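Local coordinates for protein DYNE8 (Micromonospora chersina, PDB 4AMM) that probably transfers acyl units to the synthase's carrier domain, being the acyltransferase domain of an iterative polyketide synthase in enediyne biosynthesis, at residues A167-E179 with R300-A312. Numbering follows the deposited sequence.
Sequences ARPVGALGHSLGE and RPERPVASTVTGA
The carboxylate of E179 meets residues 307-309 at its oxygen edge: OE2 takes the hydroxyl OG of S307 at 2.7 Å. OE1 takes the backbone N of T308, and both bonds use syn lone pairs near the carboxylate plane. Over one face lies V309 CG2; over the opposite face sits a water, 2.7 Å from OE1. CG of E179 stands anti to the backbone N (chi1 -169°) and the chain bends at chi2, bringing the acid to the 307-309 turn. S307 OG also accepts from V309 N, an ST turn, and from T310 N, an ST motif as well, so three bonds grip it. With an alanine in place of E179, T308 N and the S307 hydroxyl would probably lose their acceptors and the turn would be less firmly held. T308 OG1 donates to G174 O at 2.8 Å, in the carbonyl plane. G174, S176 and G178 fit the GxSxG nucleophile elbow, and S176 OG bonds H278 NE2, consistent with the Ser-His pair of acyltransferases. Along the strands, 305-306 forms a short, weakly bonded edge of the parallel sheet beside 171-174: A172 N binds P304 O, and A306 N binds A172 O at 2.9 Å. Between this pairing and the elbow, the same water accepts from G174 N and donates to A306 O.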
# COMPACT_ATOMS: atom_id res chain seq x y z
N ALA A 167 -0.77 9.04 -14.16
CA ALA A 167 0.15 9.18 -13.04
C ALA A 167 1.59 8.91 -13.36
O ALA A 167 1.91 7.98 -14.14
CB ALA A 167 -0.35 8.21 -11.89
N ARG A 168 2.45 9.70 -12.74
CA ARG A 168 3.91 9.53 -12.96
C ARG A 168 4.70 9.30 -11.64
O ARG A 168 5.46 10.11 -11.18
CB ARG A 168 4.45 10.79 -13.59
CG ARG A 168 3.96 10.95 -15.05
CD ARG A 168 4.71 12.09 -15.78
NE ARG A 168 4.43 13.32 -15.07
CZ ARG A 168 5.14 14.44 -15.07
NH1 ARG A 168 6.27 14.53 -15.77
NH2 ARG A 168 4.70 15.48 -14.37
N PRO A 169 4.52 8.14 -11.05
CA PRO A 169 5.33 7.74 -9.88
C PRO A 169 6.77 7.45 -10.30
O PRO A 169 7.04 7.18 -11.48
CB PRO A 169 4.63 6.45 -9.37
CG PRO A 169 3.65 6.11 -10.32
CD PRO A 169 3.71 6.99 -11.56
N VAL A 170 7.64 7.48 -9.31
CA VAL A 170 9.08 7.19 -9.53
C VAL A 170 9.35 5.68 -9.57
O VAL A 170 10.42 5.26 -10.00
CB VAL A 170 9.99 7.88 -8.49
CG1 VAL A 170 9.87 9.43 -8.54
CG2 VAL A 170 9.74 7.40 -7.09
N GLY A 171 8.44 4.85 -9.01
CA GLY A 171 8.76 3.42 -8.94
C GLY A 171 7.73 2.81 -8.04
O GLY A 171 6.86 3.51 -7.54
N ALA A 172 7.83 1.50 -7.91
CA ALA A 172 6.79 0.74 -7.15
C ALA A 172 7.50 -0.36 -6.42
O ALA A 172 8.54 -0.84 -6.78
CB ALA A 172 5.78 0.16 -8.07
N LEU A 173 6.80 -0.85 -5.40
CA LEU A 173 7.14 -2.15 -4.79
C LEU A 173 5.86 -2.88 -4.48
O LEU A 173 4.79 -2.27 -4.29
CB LEU A 173 7.96 -1.97 -3.51
CG LEU A 173 7.31 -1.40 -2.30
CD1 LEU A 173 6.43 -2.49 -1.53
CD2 LEU A 173 8.41 -0.82 -1.35
N GLY A 174 5.97 -4.20 -4.43
CA GLY A 174 4.83 -5.06 -4.06
C GLY A 174 5.25 -6.02 -2.96
O GLY A 174 6.34 -6.58 -2.99
N HIS A 175 4.36 -6.17 -1.96
CA HIS A 175 4.58 -7.09 -0.81
C HIS A 175 4.07 -8.48 -1.16
O HIS A 175 2.88 -8.69 -1.29
CB HIS A 175 3.79 -6.51 0.37
CG HIS A 175 4.22 -7.01 1.73
ND1 HIS A 175 3.89 -8.29 2.17
CD2 HIS A 175 4.86 -6.39 2.76
CE1 HIS A 175 4.34 -8.41 3.42
NE2 HIS A 175 4.94 -7.29 3.79
N SER A 176 5.03 -9.42 -1.28
CA SER A 176 4.66 -10.84 -1.56
C SER A 176 3.77 -10.86 -2.83
O SER A 176 4.29 -10.52 -3.95
CB SER A 176 4.02 -11.49 -0.34
OG SER A 176 3.89 -12.88 -0.72
N LEU A 177 2.53 -11.28 -2.77
CA LEU A 177 1.61 -11.27 -3.89
C LEU A 177 1.67 -9.97 -4.70
O LEU A 177 1.52 -9.97 -5.94
CB LEU A 177 0.16 -11.49 -3.37
CG LEU A 177 -0.95 -11.37 -4.40
CD1 LEU A 177 -0.83 -12.45 -5.51
CD2 LEU A 177 -2.27 -11.43 -3.67
N GLY A 178 1.75 -8.84 -3.98
CA GLY A 178 1.75 -7.54 -4.70
C GLY A 178 2.89 -7.38 -5.67
O GLY A 178 2.74 -6.50 -6.55
N GLU A 179 3.97 -8.12 -5.56
CA GLU A 179 5.04 -7.97 -6.57
C GLU A 179 4.47 -8.32 -7.93
O GLU A 179 4.95 -7.79 -8.93
CB GLU A 179 6.19 -8.87 -6.21
CG GLU A 179 7.47 -8.56 -7.08
CD GLU A 179 8.73 -8.49 -6.26
OE1 GLU A 179 8.72 -8.02 -5.10
OE2 GLU A 179 9.84 -8.85 -6.79
N ARG A 300 10.75 -7.48 -20.09
CA ARG A 300 11.53 -6.71 -19.19
C ARG A 300 10.68 -5.57 -18.60
O ARG A 300 9.97 -4.91 -19.35
CB ARG A 300 12.68 -6.08 -19.98
CG ARG A 300 13.73 -5.47 -19.09
CD ARG A 300 15.06 -5.19 -19.84
NE ARG A 300 16.19 -4.94 -18.93
CZ ARG A 300 16.47 -3.76 -18.37
NH1 ARG A 300 15.68 -2.70 -18.60
NH2 ARG A 300 17.53 -3.63 -17.56
N PRO A 301 10.74 -5.36 -17.26
CA PRO A 301 10.03 -4.19 -16.71
C PRO A 301 10.56 -2.89 -17.26
O PRO A 301 11.79 -2.76 -17.42
CB PRO A 301 10.36 -4.24 -15.21
CG PRO A 301 10.61 -5.66 -14.91
CD PRO A 301 11.29 -6.22 -16.20
N GLU A 302 9.64 -1.95 -17.52
CA GLU A 302 9.99 -0.66 -18.15
C GLU A 302 9.99 0.51 -17.19
O GLU A 302 10.32 1.66 -17.54
CB GLU A 302 8.99 -0.36 -19.29
CG GLU A 302 8.72 -1.65 -20.15
CD GLU A 302 7.89 -1.43 -21.46
OE1 GLU A 302 6.62 -1.41 -21.41
OE2 GLU A 302 8.54 -1.33 -22.54
N ARG A 303 9.59 0.25 -15.94
CA ARG A 303 9.52 1.25 -14.86
C ARG A 303 10.21 0.60 -13.61
O ARG A 303 10.28 -0.65 -13.54
CB ARG A 303 8.07 1.63 -14.54
CG ARG A 303 7.21 1.89 -15.77
CD ARG A 303 5.89 2.44 -15.32
NE ARG A 303 4.89 2.61 -16.36
CZ ARG A 303 3.91 3.54 -16.34
NH1 ARG A 303 3.83 4.45 -15.36
NH2 ARG A 303 3.05 3.59 -17.35
N PRO A 304 10.73 1.40 -12.66
CA PRO A 304 11.50 0.84 -11.55
C PRO A 304 10.60 0.05 -10.57
O PRO A 304 9.57 0.55 -10.14
CB PRO A 304 12.08 2.06 -10.86
CG PRO A 304 12.17 3.02 -12.07
CD PRO A 304 10.92 2.89 -12.71
N VAL A 305 11.07 -1.14 -10.25
CA VAL A 305 10.41 -2.02 -9.24
C VAL A 305 11.43 -2.38 -8.18
O VAL A 305 12.47 -2.94 -8.51
CB VAL A 305 9.87 -3.25 -9.91
CG1 VAL A 305 9.18 -4.15 -8.79
CG2 VAL A 305 8.80 -2.92 -10.91
N ALA A 306 11.21 -2.01 -6.90
CA ALA A 306 12.08 -2.41 -5.80
C ALA A 306 11.53 -3.76 -5.31
O ALA A 306 10.38 -3.80 -4.85
CB ALA A 306 11.99 -1.37 -4.68
N SER A 307 12.27 -4.82 -5.49
CA SER A 307 11.78 -6.18 -5.22
C SER A 307 11.84 -6.46 -3.72
O SER A 307 12.82 -6.28 -3.04
CB SER A 307 12.68 -7.14 -5.92
OG SER A 307 12.26 -8.52 -5.64
N THR A 308 10.72 -7.03 -3.26
CA THR A 308 10.68 -7.63 -1.91
C THR A 308 11.11 -9.09 -1.91
O THR A 308 11.07 -9.76 -0.86
CB THR A 308 9.30 -7.51 -1.23
OG1 THR A 308 8.30 -8.28 -1.90
CG2 THR A 308 8.91 -6.03 -1.12
N VAL A 309 11.62 -9.57 -3.04
CA VAL A 309 12.28 -10.91 -3.05
C VAL A 309 13.78 -10.73 -2.88
O VAL A 309 14.43 -11.34 -2.08
CB VAL A 309 12.01 -11.66 -4.37
CG1 VAL A 309 12.59 -13.08 -4.29
CG2 VAL A 309 10.53 -11.75 -4.63
N THR A 310 14.34 -9.79 -3.67
CA THR A 310 15.81 -9.54 -3.66
C THR A 310 16.21 -8.41 -2.78
O THR A 310 17.38 -8.34 -2.35
CB THR A 310 16.33 -9.24 -5.04
OG1 THR A 310 15.74 -8.05 -5.49
CG2 THR A 310 15.96 -10.37 -6.03
N GLY A 311 15.27 -7.56 -2.38
CA GLY A 311 15.61 -6.36 -1.64
C GLY A 311 16.49 -5.39 -2.43
O GLY A 311 17.27 -4.60 -1.82
N ALA A 312 16.36 -5.47 -3.74
CA ALA A 312 17.16 -4.65 -4.69
C ALA A 312 16.27 -4.28 -5.79
O ALA A 312 15.17 -4.76 -6.03
CB ALA A 312 18.35 -5.47 -5.23
O HOH W 1 8.19 -5.42 -5.43